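Side-chain contacts in lactaldehyde dehydrogenase (Methanocaldococcus jannaschii, PDB 3PQA), which oxidises lactaldehyde to lactate with NAD, a step in the biosynthesis of coenzyme F420, and accepts several other small aldehydes: residues 26-31 with 168-173; 247-252 with 408-413; 265-270 with 293-298; 300-305 with 351-356; 327-332 with 365-370. One frame throughout, in Å; residues are numbered along the deposited sequence.

Interaction 1 (26-31 with 168-173); sequences KKIPAL and KAPLVC
Apolar packing joins Lys-26 and Ile-28, on the second strand of an N-terminal beta-hairpin, to Pro-170 and Leu-171, where the chain leads into helix 171-186. Two hydrocarbon clusters make up the contact. In the first, the Ile-28 side chain reaches out along its longer branch: CG1 lies between the backbone N and the carbonyl carbon (chi1 67°), and the extended second torsion carries CD1 to the Pro-170 ring, 3.6 Å from its CG and 3.9 Å from its CB. The other branch of Ile-28 serves the second cluster, where its CG2 lies 4.0 Å from Leu-171 CD2. That same methyl of Leu-171 also meets the aliphatic part of Lys-26, 3.8 Å from CD and 3.9 Å from CG, so CD2 sits against both strand residues. Lys-26 contributes its methylenes here and remains exposed to solvent, whereas Ile-28 and Pro-170 are buried. Val-16 of the partner strand touches Ile-28, Pro-170 and Leu-171 and so extends the apolar patch. From helix 73-84, Asp-83 OD2 accepts a hydrogen bond from Leu-171 N, and Ile-79 packs on the leucine side chain. The hairpin 14-17/24-28 thus rests on the N-terminal part of a helix that connects the parallel strands 160-165 and 194-196, a beta-alpha-beta crossover of the Rossmann-like nucleotide-binding domain of aldehyde dehydrogenases.

Interaction 2 (247-252 with 408-413); sequences PNIVLK and LKFAEN
Asn-413 N donates to Lys-409 O at 3.0 Å, a backbone bond of the helical turn from which Phe-410 points at Ile-249 and Leu-251. The contact itself is wholly apolar and buried, with a single aromatic ring set against two branched side chains. Ile-249 meets the CD2-CE2 side of the ring obliquely: its CD1 lies 3.8 Å from Phe-410 CD2 and its CG2 4.1 Å from Phe-410 CE2. Leu-251, two residues further on, meets the outer end, with CD2 4.1 Å from Phe-410 CZ and CD1 at the same distance from CE1. The phenylalanine CG stands anti to its own carbonyl carbon (chi1 -85°), and the ring reaches from the helix to Ile-249 on the strand and Leu-251 just beyond its end. An alanine in place of Phe-410 is likely to leave a gap between helix and sheet, with the methyl groups of Ile-249 and Leu-251 robbed of their aromatic partner. On the same helix, Ala-411 packs on Ile-460 of a second subunit. Met-384 of helix 384-388 packs on both aliphatic residues, while Ile-385 of that helix and Ile-399 of strand 396-400 touch the ring. Helix 404-413 thereby lies against strand 246-250 of the mixed sheet, with helix 384-388 and strand 396-400 beside it.

Interaction 3 (265-270 with 293-298); sequences KGSFIY and EMFVNK
Ser-267 and Phe-268, at the C-terminal end of helix 256-268, receive the ring of Phe-295 from helix 288-300. The first of these helices is the connection of a beta-alpha-beta crossover between the parallel strands 246-250 and 278-284, and the second follows directly after that unit. Along the first segment, Lys-265 comes first: its carbonyl O accepts from both Phe-268 N and Ile-269 N, the latter at 2.9 Å, as the helix draws to its end. Ser-267 then points toward the neighbouring helix. Its hydroxyl is engaged within its own helix, hydrogen-bonded to Leu-263 O, and its CB sits 3.5 Å above the plane of the Phe-268 ring, over the centre. Phe-268 follows, bringing CE2 to 4.1 Å from Phe-295 CZ; the two phenylalanine side chains extend toward each other from the two helices. Phe-295 gets there because its CG is anti to the backbone N (chi1 -174°), which extends the ring from helix 288-300 to the other helix. Beneath the pair lies the sheet, with Ile-374 of strand 373-379 touching Ser-267 and Phe-268, and Ile-376 touching Phe-295. At the far end of that ring, Ser-267 OG lies in its plane at the edge, 3.5 Å from Phe-295 CZ.

Interaction 4 (300-305 with 351-356); sequences KVLNVG and FYPTIL
Val-304 packs closely on Tyr-352 and Pro-353, dividing its two methyl groups between them. CG1, anti to the backbone N (chi1 -175°), sits over one face of the tyrosine ring in a CH-pi contact, 3.9 Å from the Tyr-352 centroid and 25° off the normal. It is displaced from the ring centre to the CD2-CE2 side and comes within 3.6 Å of Tyr-352 CE2. The other methyl, CG2, fits against the proline ring at 3.6 Å from Pro-353 CD, the valine and proline side chains running antiparallel as they pass. Leu-302 is held less closely, its CD1 4.0 Å from Pro-353 CG. The loop that follows helix 288-300 is thus fastened to strand 350-357, which in the catalytic-domain sheet runs parallel to strand 373-379 and antiparallel to the short strands 339-342 and 346-347. Within the strand segment, Thr-354 OG1 donates a hydrogen bond of 2.8 Å to Tyr-352 O, the donor tilted 32° from the carbonyl plane, and the same hydroxyl is also hydrogen-bonded to Gly-344 N. The phenol end has a wetter character: one water donates to Val-304 O at 2.7 Å and is hydrogen-bonded to Tyr-352 OH at 2.6 Å, so that it spans the two segments beside the dry methyl-ring contact. A serine in place of Tyr-352 would probably leave Val-304 CG1 without its aromatic face and this water without its phenol partner. Lys-345 makes a cation-pi interaction with the same tyrosine ring.

Interaction 5 (327-332 with 365-370); sequences EKVVEK and CKTETF
The loop between strands 350-357 and 373-379 of the catalytic domain is met here by helix 320-335, through Val-329 on the helix and Thr-367 and Thr-369 on the loop. The sequence of this loop, a glutamate and a phenylalanine separated by one residue and followed by Ala-Pro, matches a signature of the aldehyde dehydrogenase family, in which the glutamate of many relatives holds the nicotinamide ribose. The side chain of Thr-369 is about 12 Å from that of Cys-275, the probable nucleophile, and that of Thr-367 about 11 Å from that of Ser-223 in the probable NAD site. Across the contact, one methyl of the helix meets two of the loop. Val-329 CG1 lies 4.1 Å from Thr-369 CG2 and 4.5 Å from Thr-367 CG2. In Thr-369 the hydroxyl occupies the place between backbone N and carbonyl carbon (chi1 60°), leaving the methyl anti to that carbon and directed at the valine. Thr-367 likewise offers its methyl. Leu-364 also packs on Val-329. A polar tie between the same two elements comes from His-322, near the start of the helix, whose NE2 is hydrogen-bonded to Phe-370 O, and on the loop Glu-368 OE2 is bonded to Gly-244 N. With methyl groups alone meeting, at rather long distances, the packing of Val-329 on the two threonines is non-directional; the rotation of Thr-367 is probably held instead by the hydrogen bond of its OG1 to Ile-363 O, which leaves its methyl for the valine.

In the fold
Interactions 2 and 3 are buried, whereas interactions 1, 4 and 5 are partly open to solvent. Interaction 1 stands apart, in the N-terminal hairpin and the nucleotide-binding domain; the other four belong to the catalytic domain, and interactions 2 and 4 reach the same sheet. Interactions 3 and 4 are continuous, their centres about 8 Å apart: Phe-268 packs on Leu-302 and Pro-353, and Phe-295 on Ile-355. Interaction 4 also touches interaction 5, through Phe-351 and Glu-327. Aromatic rings dominate 2 and 3, aliphatic groups 1 and 5, while 4, near the surface, combines a methyl-ring contact with a bridging water.

Interaction 1 (26-31 with 168-173)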
# COMPACT_ATOMS: atom_id res chain seq x y z
N LYS B 26 17.79 31.78 32.11
CA LYS B 26 18.81 30.98 32.78
C LYS B 26 20.01 30.74 31.89
O LYS B 26 20.06 31.21 30.75
CB LYS B 26 18.24 29.65 33.26
CG LYS B 26 17.68 28.76 32.15
CD LYS B 26 17.48 27.35 32.66
CE LYS B 26 16.46 27.29 33.78
NZ LYS B 26 16.55 25.96 34.45
N LYS B 27 20.97 30.01 32.43
CA LYS B 27 22.18 29.65 31.71
C LYS B 27 22.26 28.14 31.64
O LYS B 27 21.97 27.44 32.61
CB LYS B 27 23.41 30.27 32.38
CG LYS B 27 23.56 31.79 32.16
CD LYS B 27 24.78 32.37 32.87
CE LYS B 27 26.11 31.90 32.26
NZ LYS B 27 26.50 32.65 31.02
N ILE B 28 22.60 27.62 30.46
CA ILE B 28 22.63 26.19 30.23
C ILE B 28 24.00 25.75 29.72
O ILE B 28 24.83 26.59 29.35
CB ILE B 28 21.50 25.77 29.25
CG1 ILE B 28 21.76 26.32 27.85
CG2 ILE B 28 20.14 26.20 29.79
CD1 ILE B 28 20.83 25.76 26.79
N PRO B 29 24.26 24.42 29.70
CA PRO B 29 25.57 23.98 29.22
C PRO B 29 25.78 24.22 27.72
O PRO B 29 24.84 24.11 26.91
CB PRO B 29 25.57 22.48 29.53
CG PRO B 29 24.46 22.28 30.54
CD PRO B 29 23.44 23.29 30.17
N ALA B 30 27.01 24.56 27.35
CA ALA B 30 27.41 24.59 25.95
C ALA B 30 28.57 23.63 25.77
O ALA B 30 29.68 23.86 26.25
CB ALA B 30 27.78 25.98 25.50
N LEU B 31 28.30 22.54 25.08
CA LEU B 31 29.27 21.49 24.85
C LEU B 31 30.34 21.93 23.87
O LEU B 31 30.07 22.63 22.90
CB LEU B 31 28.56 20.23 24.33
CG LEU B 31 27.87 19.31 25.33
CD1 LEU B 31 26.81 20.03 26.15
CD2 LEU B 31 27.24 18.15 24.56
N LYS B 168 18.18 29.31 20.64
CA LYS B 168 17.27 30.45 20.74
C LYS B 168 16.03 30.14 21.58
O LYS B 168 15.38 31.04 22.09
CB LYS B 168 16.87 30.93 19.35
CG LYS B 168 17.98 31.67 18.65
CD LYS B 168 17.67 31.84 17.18
CE LYS B 168 18.92 32.25 16.42
NZ LYS B 168 18.66 31.98 14.99
N ALA B 169 15.71 28.85 21.70
CA ALA B 169 14.60 28.40 22.55
C ALA B 169 14.78 26.95 23.00
O ALA B 169 13.95 26.11 22.69
CB ALA B 169 13.24 28.59 21.83
N PRO B 170 15.85 26.67 23.75
CA PRO B 170 16.21 25.29 24.13
C PRO B 170 15.45 24.70 25.32
O PRO B 170 15.47 23.49 25.52
CB PRO B 170 17.70 25.42 24.48
CG PRO B 170 17.82 26.80 25.06
CD PRO B 170 16.79 27.66 24.34
N LEU B 171 14.77 25.54 26.12
CA LEU B 171 14.28 25.05 27.42
C LEU B 171 13.21 23.96 27.34
O LEU B 171 13.20 23.02 28.15
CB LEU B 171 13.84 26.21 28.33
CG LEU B 171 14.91 27.27 28.64
CD1 LEU B 171 14.37 28.28 29.63
CD2 LEU B 171 16.22 26.64 29.17
N VAL B 172 12.33 24.06 26.35
CA VAL B 172 11.31 23.04 26.21
C VAL B 172 11.96 21.71 25.81
O VAL B 172 11.46 20.65 26.18
CB VAL B 172 10.16 23.43 25.27
CG1 VAL B 172 10.52 23.20 23.81
CG2 VAL B 172 8.89 22.68 25.65
N CYS B 173 13.08 21.78 25.07
CA CYS B 173 13.82 20.58 24.63
C CYS B 173 14.54 19.91 25.78
O CYS B 173 14.65 18.68 25.82
CB CYS B 173 14.81 20.94 23.52
SG CYS B 173 13.95 21.49 22.04

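Interaction 2 (247-252 with 408-413)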
# COMPACT_ATOMS: atom_id res chain seq x y z
N PRO B 247 3.95 31.65 -1.66
CA PRO B 247 2.98 32.51 -2.33
C PRO B 247 1.55 32.05 -2.10
O PRO B 247 1.27 30.85 -2.18
CB PRO B 247 3.35 32.36 -3.81
CG PRO B 247 3.84 30.94 -3.91
CD PRO B 247 4.61 30.72 -2.60
N ASN B 248 0.68 33.01 -1.80
CA ASN B 248 -0.72 32.74 -1.57
C ASN B 248 -1.50 33.56 -2.59
O ASN B 248 -1.39 34.76 -2.61
CB ASN B 248 -1.09 33.14 -0.13
CG ASN B 248 -0.56 32.16 0.92
OD1 ASN B 248 -1.34 31.48 1.58
ND2 ASN B 248 0.77 32.12 1.11
N ILE B 249 -2.32 32.88 -3.39
CA ILE B 249 -2.92 33.46 -4.59
C ILE B 249 -4.41 33.61 -4.38
O ILE B 249 -5.07 32.67 -3.99
CB ILE B 249 -2.69 32.51 -5.80
CG1 ILE B 249 -1.19 32.47 -6.13
CG2 ILE B 249 -3.60 32.88 -7.01
CD1 ILE B 249 -0.75 31.29 -6.98
N VAL B 250 -4.94 34.80 -4.66
CA VAL B 250 -6.37 35.05 -4.46
C VAL B 250 -6.94 35.39 -5.82
O VAL B 250 -6.67 36.48 -6.35
CB VAL B 250 -6.62 36.21 -3.48
CG1 VAL B 250 -8.13 36.49 -3.30
CG2 VAL B 250 -5.97 35.93 -2.12
N LEU B 251 -7.71 34.46 -6.40
CA LEU B 251 -8.34 34.70 -7.71
C LEU B 251 -9.60 35.56 -7.55
O LEU B 251 -10.14 35.68 -6.46
CB LEU B 251 -8.68 33.39 -8.42
CG LEU B 251 -7.50 32.47 -8.75
CD1 LEU B 251 -7.94 31.38 -9.70
CD2 LEU B 251 -6.36 33.25 -9.37
N LYS B 252 -10.07 36.15 -8.64
CA LYS B 252 -11.19 37.09 -8.57
C LYS B 252 -12.51 36.46 -8.12
O LYS B 252 -13.42 37.17 -7.71
CB LYS B 252 -11.37 37.83 -9.90
CG LYS B 252 -11.80 36.95 -11.06
CD LYS B 252 -11.85 37.77 -12.36
CE LYS B 252 -12.25 36.90 -13.55
NZ LYS B 252 -11.17 35.93 -13.91
N LEU B 408 -7.25 23.10 -10.24
CA LEU B 408 -6.45 21.97 -10.69
C LEU B 408 -5.26 22.40 -11.52
O LEU B 408 -4.17 21.84 -11.36
CB LEU B 408 -7.30 20.97 -11.48
CG LEU B 408 -8.51 20.37 -10.77
CD1 LEU B 408 -9.26 19.41 -11.70
CD2 LEU B 408 -8.13 19.69 -9.46
N LYS B 409 -5.46 23.39 -12.38
CA LYS B 409 -4.39 23.97 -13.19
C LYS B 409 -3.30 24.52 -12.27
O LYS B 409 -2.12 24.18 -12.44
CB LYS B 409 -4.91 25.06 -14.13
CG LYS B 409 -3.84 25.74 -14.98
CD LYS B 409 -4.42 26.95 -15.73
CE LYS B 409 -3.60 28.21 -15.47
NZ LYS B 409 -4.42 29.48 -15.60
N PHE B 410 -3.69 25.34 -11.30
CA PHE B 410 -2.73 25.91 -10.35
C PHE B 410 -2.07 24.82 -9.52
O PHE B 410 -0.85 24.83 -9.34
CB PHE B 410 -3.39 26.95 -9.46
CG PHE B 410 -3.45 28.33 -10.08
CD1 PHE B 410 -4.45 28.65 -10.98
CD2 PHE B 410 -2.51 29.30 -9.75
CE1 PHE B 410 -4.52 29.93 -11.55
CE2 PHE B 410 -2.57 30.58 -10.30
CZ PHE B 410 -3.57 30.89 -11.21
N ALA B 411 -2.87 23.87 -9.02
CA ALA B 411 -2.32 22.78 -8.19
C ALA B 411 -1.24 21.99 -8.91
O ALA B 411 -0.22 21.64 -8.31
CB ALA B 411 -3.44 21.85 -7.70
N GLU B 412 -1.46 21.72 -10.19
CA GLU B 412 -0.49 20.94 -10.94
C GLU B 412 0.75 21.74 -11.34
O GLU B 412 1.85 21.19 -11.37
CB GLU B 412 -1.14 20.26 -12.14
CG GLU B 412 -2.13 19.19 -11.70
CD GLU B 412 -2.91 18.62 -12.85
OE1 GLU B 412 -3.65 17.64 -12.63
OE2 GLU B 412 -2.79 19.16 -13.97
N ASN B 413 0.56 23.03 -11.60
CA ASN B 413 1.65 23.85 -12.12
C ASN B 413 2.46 24.64 -11.12
O ASN B 413 3.53 25.14 -11.46
CB ASN B 413 1.10 24.76 -13.22
CG ASN B 413 0.72 23.99 -14.45
OD1 ASN B 413 1.50 23.18 -14.95
ND2 ASN B 413 -0.48 24.23 -14.96

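Interaction 3 (265-270 with 293-298)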
# COMPACT_ATOMS: atom_id res chain seq x y z
N LYS B 265 -4.49 34.47 9.61
CA LYS B 265 -3.82 33.39 10.35
C LYS B 265 -2.46 33.05 9.74
O LYS B 265 -1.44 33.04 10.43
CB LYS B 265 -4.70 32.12 10.37
CG LYS B 265 -5.97 32.27 11.20
CD LYS B 265 -6.71 30.95 11.28
CE LYS B 265 -8.24 31.14 11.24
NZ LYS B 265 -8.86 31.41 12.57
N GLY B 266 -2.45 32.81 8.43
CA GLY B 266 -1.24 32.38 7.73
C GLY B 266 -0.13 33.42 7.78
O GLY B 266 1.07 33.07 7.81
N SER B 267 -0.53 34.69 7.78
CA SER B 267 0.41 35.80 7.83
C SER B 267 0.98 36.04 9.22
O SER B 267 2.16 36.40 9.35
CB SER B 267 -0.28 37.09 7.37
OG SER B 267 -0.55 37.02 5.98
N PHE B 268 0.16 35.84 10.25
CA PHE B 268 0.51 36.39 11.56
C PHE B 268 0.65 35.41 12.72
O PHE B 268 1.18 35.78 13.76
CB PHE B 268 -0.39 37.58 11.90
CG PHE B 268 -0.33 38.68 10.86
CD1 PHE B 268 0.88 39.32 10.58
CD2 PHE B 268 -1.46 39.04 10.14
CE1 PHE B 268 0.96 40.32 9.62
CE2 PHE B 268 -1.41 40.06 9.18
CZ PHE B 268 -0.18 40.70 8.91
N ILE B 269 0.21 34.17 12.54
CA ILE B 269 0.55 33.12 13.50
C ILE B 269 2.06 33.11 13.79
O ILE B 269 2.88 33.19 12.86
CB ILE B 269 0.07 31.72 13.00
CG1 ILE B 269 -1.43 31.56 13.26
CG2 ILE B 269 0.87 30.56 13.66
CD1 ILE B 269 -1.81 31.39 14.73
N TYR B 270 2.40 33.00 15.07
CA TYR B 270 3.78 33.06 15.59
C TYR B 270 4.61 34.17 14.95
O TYR B 270 5.80 34.00 14.66
CB TYR B 270 4.47 31.67 15.55
CG TYR B 270 5.76 31.61 16.36
CD1 TYR B 270 5.83 32.14 17.65
CD2 TYR B 270 6.91 31.04 15.83
CE1 TYR B 270 7.01 32.08 18.40
CE2 TYR B 270 8.10 30.99 16.56
CZ TYR B 270 8.15 31.50 17.84
OH TYR B 270 9.33 31.46 18.56
N GLU B 293 -8.27 46.36 1.64
CA GLU B 293 -9.00 47.05 2.69
C GLU B 293 -9.45 46.07 3.79
O GLU B 293 -9.25 46.33 4.98
CB GLU B 293 -10.21 47.80 2.12
CG GLU B 293 -10.98 48.59 3.17
CD GLU B 293 -12.35 49.06 2.70
OE1 GLU B 293 -13.02 49.74 3.48
OE2 GLU B 293 -12.76 48.73 1.57
N MET B 294 -10.04 44.94 3.38
CA MET B 294 -10.51 43.94 4.33
C MET B 294 -9.34 43.35 5.15
O MET B 294 -9.44 43.17 6.36
CB MET B 294 -11.29 42.81 3.62
CG MET B 294 -12.58 43.24 2.89
SD MET B 294 -13.24 42.01 1.71
CE MET B 294 -13.75 40.73 2.83
N PHE B 295 -8.23 43.07 4.47
CA PHE B 295 -7.07 42.43 5.08
C PHE B 295 -6.36 43.36 6.08
O PHE B 295 -6.08 42.95 7.20
CB PHE B 295 -6.12 41.96 3.98
CG PHE B 295 -4.94 41.16 4.48
CD1 PHE B 295 -5.11 39.88 5.00
CD2 PHE B 295 -3.66 41.69 4.38
CE1 PHE B 295 -4.01 39.15 5.44
CE2 PHE B 295 -2.55 40.97 4.81
CZ PHE B 295 -2.72 39.69 5.35
N VAL B 296 -6.12 44.60 5.69
CA VAL B 296 -5.54 45.60 6.60
C VAL B 296 -6.43 45.81 7.84
O VAL B 296 -5.94 45.82 8.97
CB VAL B 296 -5.29 46.94 5.86
CG1 VAL B 296 -4.95 48.06 6.84
CG2 VAL B 296 -4.17 46.78 4.82
N ASN B 297 -7.74 45.93 7.62
CA ASN B 297 -8.70 46.16 8.72
C ASN B 297 -8.69 45.06 9.78
O ASN B 297 -8.80 45.35 10.97
CB ASN B 297 -10.12 46.37 8.19
CG ASN B 297 -10.33 47.76 7.65
OD1 ASN B 297 -9.45 48.62 7.75
ND2 ASN B 297 -11.50 47.99 7.05
N LYS B 298 -8.57 43.81 9.35
CA LYS B 298 -8.51 42.67 10.26
C LYS B 298 -7.15 42.61 10.95
O LYS B 298 -7.06 42.23 12.11
CB LYS B 298 -8.83 41.36 9.53
CG LYS B 298 -10.25 41.26 8.92
CD LYS B 298 -11.35 41.05 9.96
CE LYS B 298 -12.52 40.25 9.35
NZ LYS B 298 -13.34 39.53 10.38

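Interaction 4 (300-305 with 351-356)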
# COMPACT_ATOMS: atom_id res chain seq x y z
N LYS B 300 -5.24 45.20 11.65
CA LYS B 300 -5.26 46.34 12.58
C LYS B 300 -5.66 46.03 14.02
O LYS B 300 -5.18 46.68 14.95
CB LYS B 300 -6.25 47.40 12.09
CG LYS B 300 -5.68 48.40 11.16
CD LYS B 300 -6.71 49.50 10.92
CE LYS B 300 -6.20 50.51 9.91
NZ LYS B 300 -7.27 51.48 9.56
N VAL B 301 -6.57 45.08 14.18
CA VAL B 301 -7.18 44.82 15.48
C VAL B 301 -6.49 43.68 16.24
O VAL B 301 -6.93 43.31 17.32
CB VAL B 301 -8.72 44.58 15.36
CG1 VAL B 301 -9.40 45.79 14.72
CG2 VAL B 301 -9.02 43.31 14.58
N LEU B 302 -5.41 43.14 15.67
CA LEU B 302 -4.63 42.11 16.35
C LEU B 302 -3.97 42.67 17.61
O LEU B 302 -3.52 43.82 17.63
CB LEU B 302 -3.57 41.50 15.42
CG LEU B 302 -4.04 40.76 14.16
CD1 LEU B 302 -2.82 40.46 13.27
CD2 LEU B 302 -4.81 39.47 14.48
N ASN B 303 -3.96 41.87 18.67
CA ASN B 303 -3.30 42.26 19.90
C ASN B 303 -1.85 41.83 19.90
O ASN B 303 -1.52 40.63 19.91
CB ASN B 303 -4.05 41.72 21.13
CG ASN B 303 -5.46 42.28 21.25
OD1 ASN B 303 -5.69 43.48 21.12
ND2 ASN B 303 -6.41 41.39 21.53
N VAL B 304 -0.98 42.83 19.89
CA VAL B 304 0.45 42.65 19.84
C VAL B 304 1.00 42.91 21.23
O VAL B 304 0.78 43.98 21.80
CB VAL B 304 1.07 43.64 18.82
CG1 VAL B 304 2.56 43.38 18.64
CG2 VAL B 304 0.33 43.55 17.48
N GLY B 305 1.70 41.95 21.81
CA GLY B 305 2.19 42.13 23.17
C GLY B 305 2.78 40.90 23.82
O GLY B 305 3.34 40.03 23.14
N PHE B 351 7.72 43.11 16.77
CA PHE B 351 7.51 43.65 15.43
C PHE B 351 6.03 43.65 15.08
O PHE B 351 5.38 42.60 15.13
CB PHE B 351 8.31 42.87 14.39
CG PHE B 351 8.74 43.71 13.21
CD1 PHE B 351 7.82 44.09 12.24
CD2 PHE B 351 10.06 44.15 13.11
CE1 PHE B 351 8.20 44.87 11.16
CE2 PHE B 351 10.45 44.96 12.04
CZ PHE B 351 9.52 45.32 11.06
N TYR B 352 5.51 44.82 14.72
CA TYR B 352 4.07 44.94 14.49
C TYR B 352 3.65 44.43 13.12
O TYR B 352 4.43 44.51 12.16
CB TYR B 352 3.62 46.40 14.73
CG TYR B 352 3.67 46.73 16.21
CD1 TYR B 352 4.89 46.99 16.84
CD2 TYR B 352 2.52 46.72 16.98
CE1 TYR B 352 4.95 47.24 18.20
CE2 TYR B 352 2.56 46.98 18.34
CZ TYR B 352 3.79 47.23 18.95
OH TYR B 352 3.84 47.50 20.30
N PRO B 353 2.43 43.86 13.03
CA PRO B 353 1.89 43.45 11.73
C PRO B 353 2.11 44.53 10.67
O PRO B 353 1.72 45.69 10.86
CB PRO B 353 0.41 43.23 12.04
CG PRO B 353 0.45 42.67 13.44
CD PRO B 353 1.55 43.45 14.13
N THR B 354 2.79 44.14 9.59
CA THR B 354 3.25 45.07 8.56
C THR B 354 2.78 44.57 7.18
O THR B 354 2.93 43.40 6.85
CB THR B 354 4.79 45.21 8.62
OG1 THR B 354 5.15 45.84 9.86
CG2 THR B 354 5.33 46.05 7.47
N ILE B 355 2.18 45.47 6.42
CA ILE B 355 1.60 45.12 5.13
C ILE B 355 2.02 46.19 4.13
O ILE B 355 1.94 47.38 4.42
CB ILE B 355 0.06 45.07 5.22
CG1 ILE B 355 -0.38 44.08 6.31
CG2 ILE B 355 -0.56 44.72 3.85
CD1 ILE B 355 -1.86 44.10 6.58
N LEU B 356 2.50 45.75 2.97
CA LEU B 356 2.88 46.66 1.90
C LEU B 356 2.28 46.19 0.59
O LEU B 356 2.16 44.99 0.36
CB LEU B 356 4.40 46.72 1.74
CG LEU B 356 5.27 47.26 2.88
CD1 LEU B 356 5.64 46.14 3.84
CD2 LEU B 356 6.53 47.88 2.31
O HOH W 1 1.93 46.43 21.61

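Interaction 5 (327-332 with 365-370)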
# COMPACT_ATOMS: atom_id res chain seq x y z
N GLU B 327 13.54 45.20 9.97
CA GLU B 327 13.34 46.64 9.84
C GLU B 327 14.06 47.18 8.60
O GLU B 327 13.49 47.97 7.85
CB GLU B 327 13.86 47.32 11.10
CG GLU B 327 13.67 48.82 11.18
CD GLU B 327 13.99 49.34 12.57
OE1 GLU B 327 15.14 49.16 13.05
OE2 GLU B 327 13.09 49.92 13.20
N LYS B 328 15.31 46.75 8.41
CA LYS B 328 16.13 47.16 7.28
C LYS B 328 15.57 46.68 5.95
O LYS B 328 15.64 47.39 4.94
CB LYS B 328 17.57 46.68 7.44
CG LYS B 328 18.37 47.48 8.43
CD LYS B 328 19.61 46.73 8.85
CE LYS B 328 20.35 47.48 9.94
NZ LYS B 328 21.30 46.59 10.65
N VAL B 329 15.04 45.46 5.94
CA VAL B 329 14.45 44.88 4.75
C VAL B 329 13.18 45.64 4.37
O VAL B 329 12.94 45.94 3.20
CB VAL B 329 14.15 43.37 4.93
CG1 VAL B 329 13.47 42.80 3.71
CG2 VAL B 329 15.45 42.60 5.21
N VAL B 330 12.37 45.98 5.37
CA VAL B 330 11.17 46.78 5.11
C VAL B 330 11.56 48.15 4.52
O VAL B 330 11.00 48.58 3.51
CB VAL B 330 10.26 46.90 6.36
CG1 VAL B 330 9.09 47.85 6.11
CG2 VAL B 330 9.75 45.52 6.76
N GLU B 331 12.55 48.80 5.13
CA GLU B 331 13.09 50.06 4.60
C GLU B 331 13.51 49.96 3.14
O GLU B 331 13.17 50.83 2.33
CB GLU B 331 14.26 50.53 5.46
CG GLU B 331 13.84 51.15 6.77
CD GLU B 331 15.02 51.60 7.63
OE1 GLU B 331 16.12 51.87 7.07
OE2 GLU B 331 14.84 51.70 8.86
N LYS B 332 14.25 48.90 2.81
CA LYS B 332 14.64 48.61 1.43
C LYS B 332 13.41 48.44 0.52
O LYS B 332 13.34 49.03 -0.55
CB LYS B 332 15.54 47.38 1.38
CG LYS B 332 16.12 47.01 0.01
CD LYS B 332 17.32 47.90 -0.36
CE LYS B 332 18.01 47.41 -1.63
NZ LYS B 332 17.23 47.78 -2.84
N CYS B 365 9.49 39.88 -2.29
CA CYS B 365 9.07 38.73 -3.10
C CYS B 365 10.17 37.65 -3.22
O CYS B 365 9.91 36.54 -3.71
CB CYS B 365 8.62 39.18 -4.50
SG CYS B 365 7.20 40.27 -4.49
N LYS B 366 11.38 37.98 -2.80
CA LYS B 366 12.50 37.06 -2.93
C LYS B 366 13.12 36.72 -1.58
O LYS B 366 14.02 35.88 -1.50
CB LYS B 366 13.58 37.65 -3.85
CG LYS B 366 13.17 37.79 -5.32
CD LYS B 366 12.95 36.40 -5.98
CE LYS B 366 12.85 36.49 -7.52
NZ LYS B 366 14.15 36.85 -8.16
N THR B 367 12.63 37.34 -0.51
CA THR B 367 13.29 37.25 0.79
C THR B 367 12.38 36.62 1.83
O THR B 367 11.28 37.11 2.10
CB THR B 367 13.74 38.66 1.26
OG1 THR B 367 14.55 39.27 0.25
CG2 THR B 367 14.53 38.58 2.57
N GLU B 368 12.85 35.52 2.43
CA GLU B 368 12.16 34.94 3.58
C GLU B 368 12.50 35.75 4.83
O GLU B 368 13.65 35.71 5.30
CB GLU B 368 12.53 33.47 3.78
CG GLU B 368 11.76 32.81 4.93
CD GLU B 368 12.10 31.34 5.14
OE1 GLU B 368 13.27 30.94 4.93
OE2 GLU B 368 11.20 30.59 5.54
N THR B 369 11.52 36.48 5.36
CA THR B 369 11.79 37.40 6.47
C THR B 369 11.52 36.77 7.85
O THR B 369 11.96 37.29 8.86
CB THR B 369 10.99 38.72 6.34
OG1 THR B 369 9.59 38.43 6.34
CG2 THR B 369 11.37 39.49 5.07
N PHE B 370 10.79 35.66 7.90
CA PHE B 370 10.41 35.08 9.20
C PHE B 370 9.90 36.19 10.13
O PHE B 370 10.42 36.41 11.23
CB PHE B 370 11.59 34.33 9.84
CG PHE B 370 11.38 32.84 9.96
CD1 PHE B 370 10.98 32.09 8.85
CD2 PHE B 370 11.58 32.20 11.17
CE1 PHE B 370 10.79 30.72 8.96
CE2 PHE B 370 11.38 30.83 11.29
CZ PHE B 370 10.98 30.09 10.19